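Local structure of 3-keto-5-aminohexanoate cleavage enzyme (Burkholderia xenovorans LB400, 3E49) at residues H19-S24 / G134-H139; F201-G206 / L234-H239; N181-V186 / R223-D228; S111-S116 / F148-A153. The protein probably cleaves 3-keto-5-aminohexanoate or a similar beta-keto acid with the help of a zinc ion bound in its TIM barrel. One frame throughout, in Å; residues are numbered along the deposited sequence. Where two conformers were deposited one is given.

Contact 1: H19-S24 / G134-H139; sequences HTPSMS and GWEREH
The carboxylate of E136 is clasped by T20 and S22, which ties the loop following strand 10-13 of the TIM barrel to helix 134-141. E136 OE1 accepts two bonds from different sides: T20 OG1 reaches its anti side at 2.8 Å, while the backbone N of S22 comes to the syn side at 2.9 Å. S22 then grips the second oxygen, its OG lying 2.6 Å from E136 OE2 on the syn side. All three donors stand about 17° out of the carboxylate plane. H133 N adds a further bond to OE2, so this buried acid is well supplied with donors, which would favour its ionised form. T20 OG1 sits between the backbone N and the carbonyl carbon (chi1 76°), and with the hydroxyl on the acid, CG2 is turned to the rings of helix 134-141. T20 CG2 approaches H139 CD2 at 3.5 Å and lies 3.8 Å from W135 CH2. P21 meets the tryptophan tip to tip, CD 3.6 Å from W135 CZ2. The rings are fixed from beyond the contact, W135 NE1 by D58 O and H139 NE2 by I18 O. Over the centre of the W135 ring, 3.6 Å above its plane, lies E136 CG.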
loop_
_atom_site.group_PDB
_atom_site.type_symbol
_atom_site.label_atom_id
_atom_site.label_comp_id
_atom_site.label_asym_id
_atom_site.label_seq_id
_atom_site.Cartn_x
_atom_site.Cartn_y
_atom_site.Cartn_z
ATOM N N HIS A 19 3.681 -27.672 -16.024
ATOM C CA HIS A 19 2.626 -28.338 -16.733
ATOM C C HIS A 19 3.095 -29.712 -17.311
ATOM O O HIS A 19 4.290 -29.895 -17.595
ATOM C CB HIS A 19 2.081 -27.450 -17.850
ATOM C CG HIS A 19 1.463 -26.170 -17.360
ATOM N ND1 HIS A 19 1.748 -24.941 -17.914
ATOM C CD2 HIS A 19 0.603 -25.928 -16.343
ATOM C CE1 HIS A 19 1.073 -24.000 -17.292
ATOM N NE2 HIS A 19 0.357 -24.574 -16.333
ATOM N N THR A 20 2.143 -30.644 -17.453
ATOM C CA THR A 20 2.403 -31.959 -18.053
ATOM C C THR A 20 1.649 -32.123 -19.402
ATOM O O THR A 20 0.636 -31.456 -19.654
ATOM C CB THR A 20 2.180 -33.070 -17.051
ATOM O OG1 THR A 20 0.781 -33.303 -16.859
ATOM C CG2 THR A 20 2.865 -32.749 -15.735
ATOM N N PRO A 21 2.192 -32.948 -20.328
ATOM C CA PRO A 21 1.646 -33.069 -21.680
ATOM C C PRO A 21 0.191 -33.499 -21.762
ATOM O O PRO A 21 -0.535 -33.111 -22.677
ATOM C CB PRO A 21 2.577 -34.112 -22.347
ATOM C CG PRO A 21 3.822 -34.091 -21.571
ATOM C CD PRO A 21 3.369 -33.819 -20.141
ATOM N N SER A 22 -0.249 -34.276 -20.792
ATOM C CA SER A 22 -1.644 -34.709 -20.755
ATOM C C SER A 22 -2.604 -33.555 -20.476
ATOM O O SER A 22 -3.797 -33.680 -20.685
ATOM C CB SER A 22 -1.814 -35.808 -19.711
ATOM O OG SER A 22 -1.036 -36.951 -20.057
HETATM N N MSE A 23 -2.088 -32.439 -19.979
HETATM C CA MSE A 23 -2.914 -31.277 -19.670
HETATM C C MSE A 23 -3.347 -30.500 -20.879
HETATM O O MSE A 23 -4.378 -29.827 -20.865
HETATM C CB MSE A 23 -2.144 -30.335 -18.753
HETATM C CG MSE A 23 -1.701 -30.957 -17.473
HETATM SE SE MSE A 23 -0.978 -29.673 -16.232
HETATM C CE MSE A 23 -0.616 -30.831 -14.961
ATOM N N SER A 24 -2.530 -30.522 -21.931
ATOM C CA SER A 24 -2.856 -29.808 -23.128
ATOM C C SER A 24 -2.085 -30.384 -24.264
ATOM O O SER A 24 -0.868 -30.584 -24.132
ATOM C CB SER A 24 -2.454 -28.359 -23.027
ATOM O OG SER A 24 -2.614 -27.705 -24.270
ATOM N N GLY A 134 3.113 -42.286 -16.541
ATOM C CA GLY A 134 3.142 -42.398 -15.110
ATOM C C GLY A 134 3.855 -41.283 -14.388
ATOM O O GLY A 134 3.472 -40.928 -13.260
ATOM N N TRP A 135 4.878 -40.706 -15.030
ATOM C CA TRP A 135 5.675 -39.703 -14.354
ATOM C C TRP A 135 4.847 -38.464 -14.012
ATOM O O TRP A 135 5.132 -37.789 -13.045
ATOM C CB TRP A 135 6.913 -39.310 -15.201
ATOM C CG TRP A 135 6.610 -38.499 -16.411
ATOM C CD1 TRP A 135 6.443 -38.940 -17.677
ATOM C CD2 TRP A 135 6.424 -37.081 -16.453
ATOM N NE1 TRP A 135 6.149 -37.899 -18.509
ATOM C CE2 TRP A 135 6.125 -36.744 -17.778
ATOM C CE3 TRP A 135 6.475 -36.067 -15.483
ATOM C CZ2 TRP A 135 5.880 -35.444 -18.175
ATOM C CZ3 TRP A 135 6.233 -34.756 -15.881
ATOM C CH2 TRP A 135 5.930 -34.464 -17.203
ATOM N N GLU A 136 3.803 -38.214 -14.789
ATOM C CA GLU A 136 3.006 -36.976 -14.657
ATOM C C GLU A 136 2.308 -36.852 -13.299
ATOM O O GLU A 136 2.420 -35.817 -12.627
ATOM C CB GLU A 136 1.989 -36.881 -15.792
ATOM C CG GLU A 136 2.596 -36.837 -17.202
ATOM C CD GLU A 136 1.540 -36.678 -18.273
ATOM O OE1 GLU A 136 1.036 -35.542 -18.481
ATOM O OE2 GLU A 136 1.207 -37.685 -18.955
ATOM N N ARG A 137 1.593 -37.896 -12.890
ATOM C CA ARG A 137 0.895 -37.843 -11.599
ATOM C C ARG A 137 1.898 -37.731 -10.461
ATOM O O ARG A 137 1.711 -36.957 -9.539
ATOM C CB ARG A 137 -0.035 -39.050 -11.403
ATOM C CG ARG A 137 -0.626 -39.138 -9.997
ATOM C CD ARG A 137 -1.677 -40.224 -9.905
ATOM N NE ARG A 137 -2.855 -39.834 -10.669
ATOM C CZ ARG A 137 -3.802 -39.029 -10.206
ATOM N NH1 ARG A 137 -3.722 -38.520 -8.971
ATOM N NH2 ARG A 137 -4.822 -38.716 -10.987
ATOM N N GLU A 138 2.970 -38.505 -10.549
ATOM C CA GLU A 138 4.024 -38.488 -9.556
ATOM C C GLU A 138 4.657 -37.078 -9.450
ATOM O O GLU A 138 4.912 -36.580 -8.351
ATOM C CB GLU A 138 5.089 -39.521 -9.945
ATOM N N HIS A 139 4.932 -36.472 -10.598
ATOM C CA HIS A 139 5.477 -35.103 -10.667
ATOM C C HIS A 139 4.621 -34.136 -9.837
ATOM O O HIS A 139 5.151 -33.374 -9.020
ATOM C CB HIS A 139 5.566 -34.694 -12.140
ATOM C CG HIS A 139 5.654 -33.225 -12.392
ATOM N ND1 HIS A 139 6.840 -32.524 -12.319
ATOM C CD2 HIS A 139 4.722 -32.345 -12.833
ATOM C CE1 HIS A 139 6.621 -31.264 -12.650
ATOM N NE2 HIS A 139 5.345 -31.129 -12.965
#

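Contact 2: F201-G206 / L234-H239; sequences FGLLGG and LGAGRH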
loop_
_atom_site.group_PDB
_atom_site.type_symbol
_atom_site.label_atom_id
_atom_site.label_comp_id
_atom_site.label_asym_id
_atom_site.label_seq_id
_atom_site.Cartn_x
_atom_site.Cartn_y
_atom_site.Cartn_z
ATOM N N PHE A 201 3.638 -14.277 -9.777
ATOM C CA PHE A 201 2.427 -14.309 -8.908
ATOM C C PHE A 201 1.552 -15.478 -9.170
ATOM O O PHE A 201 1.387 -15.895 -10.300
ATOM C CB PHE A 201 1.545 -13.070 -9.193
ATOM C CG PHE A 201 2.292 -11.770 -9.076
ATOM C CD1 PHE A 201 2.433 -11.149 -7.861
ATOM C CD2 PHE A 201 2.899 -11.202 -10.187
ATOM C CE1 PHE A 201 3.162 -9.969 -7.741
ATOM C CE2 PHE A 201 3.633 -10.009 -10.086
ATOM C CZ PHE A 201 3.780 -9.404 -8.842
ATOM N N GLY A 202 0.916 -15.980 -8.112
ATOM C CA GLY A 202 -0.101 -16.978 -8.275
ATOM C C GLY A 202 0.227 -18.423 -8.109
ATOM O O GLY A 202 -0.617 -19.242 -8.393
ATOM N N LEU A 203 1.430 -18.755 -7.676
ATOM C CA LEU A 203 1.805 -20.154 -7.487
ATOM C C LEU A 203 1.699 -20.470 -6.041
ATOM O O LEU A 203 2.168 -19.677 -5.225
ATOM C CB LEU A 203 3.244 -20.388 -7.898
ATOM C CG LEU A 203 3.541 -20.134 -9.371
ATOM C CD1 LEU A 203 5.019 -20.400 -9.623
ATOM C CD2 LEU A 203 2.653 -21.014 -10.289
ATOM N N LEU A 204 1.104 -21.614 -5.694
ATOM C CA LEU A 204 1.015 -22.037 -4.307
ATOM C C LEU A 204 2.431 -22.294 -3.831
ATOM O O LEU A 204 3.133 -23.115 -4.411
ATOM C CB LEU A 204 0.160 -23.308 -4.165
ATOM C CG LEU A 204 0.059 -23.882 -2.761
ATOM C CD1 LEU A 204 -0.539 -22.887 -1.780
ATOM C CD2 LEU A 204 -0.728 -25.200 -2.789
ATOM N N GLY A 205 2.835 -21.588 -2.780
ATOM C CA GLY A 205 4.209 -21.625 -2.281
ATOM C C GLY A 205 4.901 -20.285 -2.527
ATOM O O GLY A 205 5.927 -19.995 -1.930
ATOM N N GLY A 206 4.337 -19.475 -3.420
ATOM C CA GLY A 206 4.810 -18.108 -3.683
ATOM C C GLY A 206 3.730 -17.090 -3.313
ATOM O O GLY A 206 2.714 -17.433 -2.650
ATOM N N LEU A 234 4.997 -11.840 -14.288
ATOM C CA LEU A 234 4.585 -13.165 -14.662
ATOM C C LEU A 234 3.401 -13.529 -13.760
ATOM O O LEU A 234 3.578 -13.691 -12.576
ATOM C CB LEU A 234 5.686 -14.183 -14.393
ATOM C CG LEU A 234 5.564 -15.599 -14.965
ATOM C CD1 LEU A 234 6.757 -16.443 -14.467
ATOM C CD2 LEU A 234 4.249 -16.288 -14.602
ATOM N N GLY A 235 2.224 -13.564 -14.325
ATOM C CA GLY A 235 1.050 -14.061 -13.619
ATOM C C GLY A 235 0.761 -15.466 -14.045
ATOM O O GLY A 235 0.602 -15.735 -15.241
ATOM N N ALA A 236 0.577 -16.369 -13.065
ATOM C CA ALA A 236 0.342 -17.751 -13.368
ATOM C C ALA A 236 -1.116 -18.013 -13.780
ATOM O O ALA A 236 -2.095 -17.403 -13.266
ATOM C CB ALA A 236 0.729 -18.628 -12.200
ATOM N N GLY A 237 -1.267 -18.936 -14.723
ATOM C CA GLY A 237 -2.569 -19.329 -15.209
ATOM C C GLY A 237 -3.458 -18.181 -15.665
ATOM O O GLY A 237 -3.032 -17.313 -16.442
ATOM N N ARG A 238 -4.696 -18.165 -15.153
ATOM C CA ARG A 238 -5.685 -17.144 -15.518
ATOM C C ARG A 238 -5.258 -15.711 -15.218
ATOM O O ARG A 238 -5.826 -14.768 -15.755
ATOM C CB ARG A 238 -7.039 -17.379 -14.797
ATOM C CG ARG A 238 -7.105 -16.962 -13.321
ATOM C CD ARG A 238 -8.516 -17.220 -12.761
ATOM N NE ARG A 238 -8.655 -17.006 -11.311
ATOM C CZ ARG A 238 -9.245 -15.961 -10.721
ATOM N NH1 ARG A 238 -9.789 -14.981 -11.429
ATOM N NH2 ARG A 238 -9.301 -15.906 -9.394
ATOM N N HIS A 239 -4.270 -15.542 -14.348
ATOM C CA HIS A 239 -3.786 -14.211 -13.935
ATOM C C HIS A 239 -2.757 -13.671 -14.887
ATOM O O HIS A 239 -2.310 -12.519 -14.759
ATOM C CB HIS A 239 -3.152 -14.317 -12.554
ATOM C CG HIS A 239 -4.075 -14.935 -11.561
ATOM N ND1 HIS A 239 -5.226 -14.308 -11.172
ATOM C CD2 HIS A 239 -4.055 -16.133 -10.935
ATOM C CE1 HIS A 239 -5.881 -15.093 -10.333
ATOM N NE2 HIS A 239 -5.188 -16.204 -10.164
#
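F201 and A236 meet through their backbones: A236 N donates to F201 O at 2.9 Å, with an N-H...O angle of 156°. F201 N in turn donates to L234 O, two residues before A236, also at 2.9 Å. The two bonds straddle G235, the parallel bridge partner of F201. Beside this ladder A236 CB lies 3.4 Å from F201 O and 3.6 Å from L203 CD2. On the phenylalanine, CG lies anti to the carbonyl carbon (chi1 -54°) and CD2 comes within 3.5 Å of L234 O. The pair belongs to a beta-alpha-beta unit of the TIM barrel, in which helix 211-225 links strands 195-201 and 229-235, and it marks where both strands run out into loops. G202, with positive phi and no side chain, brings its backbone close past A236. Beyond it, a type II turn from L203 to G206 is closed by G206 N donating to L203 O at 2.8 Å. Further out, F201 packs on L214 and M217 of helix 211-225, L203 touches Y174, and L204 rests on F152 of the second subunit. The L234 side chain lies about 7 Å from the zinc ion.

Contact 3: N181-V186 / R223-D228; sequences NLAHFV and RLFGAD
The ring of F225 is the main bump of this contact, pushed tip first into a shallow hollow formed by L182, A183 and V186. The two partners belong to neighbouring helices on the outside of the TIM barrel, 176-187 and 211-225, and they meet at the C-terminal end of the second. L182 and V186, one turn apart, both lie on one side of the ring. L182 CG is anti to the backbone N (chi1 179°), and CD2 comes by the ring tip, 3.7 Å from F225 CZ; V186 CG2 is 4.1 Å from F225 CE1. The floor is the backbone of A183, whose N stands at the ring edge near its plane, 3.8 Å from F225 CZ. A183 CB, on the other side of the ring, sits in the corner made by the ring and L224, 4.1 Å from L224 CD1. No hydrogen bond crosses the contact, so apolar fit alone joins the segments. L182 and V186 also lean inward on V197 and F195 of strand 195-201. Just past the ring, G226 and A227 help line the pocket holding 2-ethoxyethanol. That same side of the F225 ring is backed by L224, whose CB sits 3.9 Å above the ring centre.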
loop_
_atom_site.group_PDB
_atom_site.type_symbol
_atom_site.label_atom_id
_atom_site.label_comp_id
_atom_site.label_asym_id
_atom_site.label_seq_id
_atom_site.Cartn_x
_atom_site.Cartn_y
_atom_site.Cartn_z
ATOM N N ASN A 181 16.394 -10.887 -0.932
ATOM C CA ASN A 181 17.537 -11.795 -1.101
ATOM C C ASN A 181 18.394 -11.232 -2.249
ATOM O O ASN A 181 19.609 -11.187 -2.120
ATOM C CB ASN A 181 17.113 -13.222 -1.415
ATOM C CG ASN A 181 16.450 -13.909 -0.276
ATOM O OD1 ASN A 181 16.527 -13.481 0.853
ATOM N ND2 ASN A 181 15.839 -15.047 -0.566
ATOM N N LEU A 182 17.770 -10.733 -3.323
ATOM C CA LEU A 182 18.529 -10.143 -4.431
ATOM C C LEU A 182 19.280 -8.924 -3.935
ATOM O O LEU A 182 20.438 -8.734 -4.309
ATOM C CB LEU A 182 17.633 -9.760 -5.617
ATOM C CG LEU A 182 18.226 -9.112 -6.870
ATOM C CD1 LEU A 182 19.317 -9.944 -7.490
ATOM C CD2 LEU A 182 17.089 -8.829 -7.871
ATOM N N ALA A 183 18.638 -8.093 -3.110
ATOM C CA ALA A 183 19.300 -6.879 -2.559
ATOM C C ALA A 183 20.585 -7.251 -1.789
ATOM O O ALA A 183 21.575 -6.553 -1.858
ATOM C CB ALA A 183 18.348 -6.070 -1.674
ATOM N N HIS A 184 20.557 -8.379 -1.103
ATOM C CA HIS A 184 21.693 -8.899 -0.363
ATOM C C HIS A 184 22.859 -9.101 -1.308
ATOM O O HIS A 184 23.972 -8.648 -1.026
ATOM C CB HIS A 184 21.314 -10.213 0.307
ATOM C CG HIS A 184 22.449 -10.942 0.966
ATOM N ND1 HIS A 184 23.058 -10.490 2.111
ATOM C CD2 HIS A 184 23.017 -12.136 0.686
ATOM C CE1 HIS A 184 23.978 -11.362 2.493
ATOM N NE2 HIS A 184 23.971 -12.373 1.644
ATOM N N PHE A 185 22.612 -9.802 -2.406
ATOM C CA PHE A 185 23.653 -10.059 -3.406
ATOM C C PHE A 185 24.085 -8.821 -4.162
ATOM O O PHE A 185 25.253 -8.726 -4.574
ATOM C CB PHE A 185 23.213 -11.146 -4.372
ATOM C CG PHE A 185 23.156 -12.484 -3.748
ATOM C CD1 PHE A 185 24.336 -13.182 -3.484
ATOM C CD2 PHE A 185 21.928 -13.058 -3.344
ATOM C CE1 PHE A 185 24.289 -14.424 -2.861
ATOM C CE2 PHE A 185 21.896 -14.287 -2.756
ATOM C CZ PHE A 185 23.069 -14.967 -2.494
ATOM N N VAL A 186 23.164 -7.890 -4.391
ATOM C CA VAL A 186 23.507 -6.646 -5.060
ATOM C C VAL A 186 24.425 -5.833 -4.141
ATOM O O VAL A 186 25.406 -5.270 -4.588
ATOM C CB VAL A 186 22.260 -5.816 -5.463
ATOM C CG1 VAL A 186 22.675 -4.370 -5.843
ATOM C CG2 VAL A 186 21.520 -6.523 -6.627
ATOM N N ARG A 223 12.119 0.608 -4.052
ATOM C CA ARG A 223 12.892 1.048 -2.911
ATOM C C ARG A 223 14.274 0.411 -2.822
ATOM O O ARG A 223 15.237 1.091 -2.463
ATOM C CB ARG A 223 12.157 0.756 -1.623
ATOM C CG ARG A 223 12.830 1.430 -0.441
ATOM C CD ARG A 223 12.052 1.239 0.842
ATOM N NE ARG A 223 12.038 -0.147 1.257
ATOM C CZ ARG A 223 10.995 -0.979 1.183
ATOM N NH1 ARG A 223 9.807 -0.612 0.701
ATOM N NH2 ARG A 223 11.161 -2.209 1.610
ATOM N N LEU A 224 14.389 -0.869 -3.162
ATOM C CA LEU A 224 15.647 -1.573 -3.032
ATOM C C LEU A 224 16.605 -1.287 -4.172
ATOM O O LEU A 224 17.804 -1.206 -3.961
ATOM C CB LEU A 224 15.430 -3.092 -2.923
ATOM C CG LEU A 224 14.683 -3.592 -1.696
ATOM C CD1 LEU A 224 14.418 -5.075 -1.806
ATOM C CD2 LEU A 224 15.465 -3.270 -0.429
ATOM N N PHE A 225 16.070 -1.160 -5.362
ATOM C CA PHE A 225 16.904 -1.040 -6.575
ATOM C C PHE A 225 16.800 0.276 -7.318
ATOM O O PHE A 225 17.632 0.547 -8.192
ATOM C CB PHE A 225 16.565 -2.187 -7.549
ATOM C CG PHE A 225 16.587 -3.519 -6.905
ATOM C CD1 PHE A 225 17.745 -3.991 -6.337
ATOM C CD2 PHE A 225 15.435 -4.287 -6.817
ATOM C CE1 PHE A 225 17.773 -5.209 -5.695
ATOM C CE2 PHE A 225 15.458 -5.496 -6.160
ATOM C CZ PHE A 225 16.642 -5.958 -5.605
ATOM N N GLY A 226 15.798 1.091 -7.007
ATOM C CA GLY A 226 15.659 2.383 -7.670
ATOM C C GLY A 226 15.574 2.193 -9.174
ATOM O O GLY A 226 14.851 1.326 -9.665
ATOM N N ALA A 227 16.340 2.985 -9.896
ATOM C CA ALA A 227 16.361 2.932 -11.366
ATOM C C ALA A 227 17.230 1.807 -11.933
ATOM O O ALA A 227 17.360 1.684 -13.165
ATOM C CB ALA A 227 16.873 4.238 -11.889
ATOM N N ASP A 228 17.840 1.003 -11.066
ATOM C CA ASP A 228 18.749 -0.064 -11.508
ATOM C C ASP A 228 18.118 -1.403 -11.844
ATOM O O ASP A 228 18.826 -2.370 -11.985
ATOM C CB ASP A 228 19.811 -0.308 -10.443
ATOM C CG ASP A 228 20.826 0.806 -10.364
ATOM O OD1 ASP A 228 20.735 1.732 -11.187
ATOM O OD2 ASP A 228 21.715 0.737 -9.488
#

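Contact 4: S111-S116 / F148-A153; sequences SLNMGS and FKNTFA
S116 passes K149 with their CA atoms 4.4 Å apart, and the chain directions of 113-116 and 148-151 stand 87° to each other. The crossing joins the end of TIM-barrel strand 109-113 to the approach of helix 152-163, where T151 is the N-cap. S116 OG accepts from N150 N at 2.8 Å in a nearly straight bond, and it also bonds N118 OD1 of the second subunit, so this one hydroxyl links three pieces of chain. Alongside, S116 CA makes a CA-H...O contact with F148 O at 3.1 Å. N113 carries CG anti to its backbone N (chi1 -178°), and its amide is held by an Asx turn in which OD1 accepts from G115 N at 3.2 Å. The other end of that amide points tip to tip at F148: ND2 comes within 3.0 Å of F148 CE2 at the ring edge, a tight approach with amide and ring planes 85° apart. In the conformer described, N150 ND2 lies over one face of the same ring, toward its rim, and the N150 amide is nearly parallel in plane to that of N113. D145 of the second subunit bonds T151 OG1, and K149 NZ is salt-bridged both to it and to D154 of its own chain. A water accepts from N113 N at 3.1 Å and makes a weak bond to N150 OD1.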
loop_
_atom_site.group_PDB
_atom_site.type_symbol
_atom_site.label_atom_id
_atom_site.label_comp_id
_atom_site.label_asym_id
_atom_site.label_seq_id
_atom_site.Cartn_x
_atom_site.Cartn_y
_atom_site.Cartn_z
ATOM N N SER A 111 17.582 -18.057 -16.233
ATOM C CA SER A 111 16.658 -17.741 -15.151
ATOM C C SER A 111 17.361 -18.074 -13.855
ATOM O O SER A 111 18.231 -18.944 -13.838
ATOM C CB SER A 111 15.365 -18.536 -15.310
ATOM O OG SER A 111 15.590 -19.915 -15.056
ATOM N N LEU A 112 17.007 -17.396 -12.764
ATOM C CA LEU A 112 17.620 -17.642 -11.457
ATOM C C LEU A 112 16.524 -17.434 -10.406
ATOM O O LEU A 112 16.047 -16.303 -10.208
ATOM C CB LEU A 112 18.820 -16.703 -11.216
ATOM C CG LEU A 112 19.627 -16.724 -9.899
ATOM C CD1 LEU A 112 19.909 -18.087 -9.379
ATOM C CD2 LEU A 112 20.948 -15.980 -10.056
ATOM N N ASN A 113 16.081 -18.526 -9.804
ATOM C CA ASN A 113 15.073 -18.486 -8.761
ATOM C C ASN A 113 15.738 -17.912 -7.508
ATOM O O ASN A 113 16.831 -18.321 -7.162
ATOM C CB ASN A 113 14.501 -19.879 -8.553
ATOM C CG ASN A 113 13.392 -19.922 -7.508
ATOM O OD1 ASN A 113 13.557 -19.469 -6.400
ATOM N ND2 ASN A 113 12.289 -20.542 -7.860
HETATM N N MSE A 114 15.080 -16.982 -6.807
HETATM C CA MSE A 114 15.789 -16.270 -5.747
HETATM C C MSE A 114 15.626 -16.695 -4.320
HETATM O O MSE A 114 15.943 -15.925 -3.410
HETATM C CB MSE A 114 15.559 -14.750 -5.908
HETATM C CG MSE A 114 16.339 -14.152 -7.075
HETATM SE SE MSE A 114 18.261 -14.333 -6.878
HETATM C CE MSE A 114 18.564 -13.607 -5.292
ATOM N N GLY A 115 15.189 -17.917 -4.081
ATOM C CA GLY A 115 15.049 -18.375 -2.716
ATOM C C GLY A 115 14.409 -19.745 -2.695
ATOM O O GLY A 115 13.607 -20.047 -3.576
ATOM N N SER A 116 14.782 -20.566 -1.710
ATOM C CA SER A 116 14.217 -21.899 -1.550
ATOM C C SER A 116 12.758 -21.724 -1.147
ATOM O O SER A 116 12.404 -20.802 -0.424
ATOM C CB SER A 116 14.969 -22.713 -0.475
ATOM O OG SER A 116 16.352 -22.858 -0.765
ATOM N N PHE A 148 11.847 -26.621 -3.394
ATOM C CA PHE A 148 12.629 -26.147 -4.519
ATOM C C PHE A 148 13.800 -25.429 -3.837
ATOM O O PHE A 148 13.627 -24.345 -3.299
ATOM C CB PHE A 148 11.831 -25.209 -5.426
ATOM C CG PHE A 148 12.538 -24.861 -6.729
ATOM C CD1 PHE A 148 13.369 -25.790 -7.370
ATOM C CD2 PHE A 148 12.285 -23.650 -7.380
ATOM C CE1 PHE A 148 13.977 -25.497 -8.591
ATOM C CE2 PHE A 148 12.883 -23.358 -8.618
ATOM C CZ PHE A 148 13.730 -24.283 -9.216
ATOM N N LYS A 149 14.958 -26.080 -3.823
ATOM C CA LYS A 149 16.136 -25.585 -3.126
ATOM C C LYS A 149 16.966 -24.612 -3.944
ATOM O O LYS A 149 17.385 -24.922 -5.035
ATOM C CB LYS A 149 17.026 -26.759 -2.667
ATOM C CG LYS A 149 18.443 -26.356 -2.155
ATOM C CD LYS A 149 19.290 -27.579 -1.672
ATOM C CE LYS A 149 20.681 -27.174 -1.145
ATOM N NZ LYS A 149 21.600 -26.661 -2.214
ATOM N N ASN A 150 17.144 -23.417 -3.396
ATOM C CA ASN A 150 17.911 -22.344 -3.983
ATOM C C ASN A 150 18.526 -21.577 -2.800
ATOM O O ASN A 150 18.044 -20.494 -2.483
ATOM C CB ASN A 150 16.952 -21.418 -4.736
ATOM C CG ASN A 150 16.365 -22.046 -5.994
ATOM O OD1 ASN A 150 17.080 -22.248 -6.973
ATOM N ND2 ASN A 150 15.048 -22.271 -6.006
ATOM N N THR A 151 19.519 -22.146 -2.118
ATOM C CA THR A 151 20.135 -21.547 -0.946
ATOM C C THR A 151 21.000 -20.332 -1.279
ATOM O O THR A 151 21.318 -20.067 -2.435
ATOM C CB THR A 151 21.028 -22.573 -0.185
ATOM O OG1 THR A 151 22.111 -22.961 -1.023
ATOM C CG2 THR A 151 20.218 -23.818 0.261
ATOM N N PHE A 152 21.389 -19.601 -0.243
ATOM C CA PHE A 152 22.309 -18.473 -0.443
ATOM C C PHE A 152 23.630 -18.897 -1.110
ATOM O O PHE A 152 24.184 -18.158 -1.944
ATOM C CB PHE A 152 22.500 -17.720 0.883
ATOM C CG PHE A 152 21.286 -16.939 1.300
ATOM C CD1 PHE A 152 20.916 -15.828 0.558
ATOM C CD2 PHE A 152 20.519 -17.298 2.416
ATOM C CE1 PHE A 152 19.817 -15.085 0.885
ATOM C CE2 PHE A 152 19.402 -16.565 2.755
ATOM C CZ PHE A 152 19.041 -15.448 1.970
ATOM N N ALA A 153 24.110 -20.098 -0.789
ATOM C CA ALA A 153 25.305 -20.652 -1.444
ATOM C C ALA A 153 25.042 -20.994 -2.895
ATOM O O ALA A 153 25.867 -20.685 -3.772
ATOM C CB ALA A 153 25.849 -21.884 -0.684
HETATM O O HOH W 1 17.376 -21.308 -10.281
#

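Overall arrangement
From the N terminus, contact 1 opens in the loop after strand 10-13 and closes at helix 134-141, a return of more than a hundred residues. Contact 4 opens inside that span, at the end of strand 109-113, and closes beyond it, so the two cross. Contacts 3 and 2 follow and cross likewise: contact 3 joins helices 176-187 and 211-225, and contact 2 joins the ends of strands 195-201 and 229-235 round helix 211-225. Contacts 1 and 3 lie on opposite sides of the chain's centre. Contacts 3 and 4 touch, N181 ND2 probably bonding M114 O at 3.0 Å. Contacts 2, 3 and 4 all reach the second subunit, whereas no other protein chain of the assembly touches contact 1.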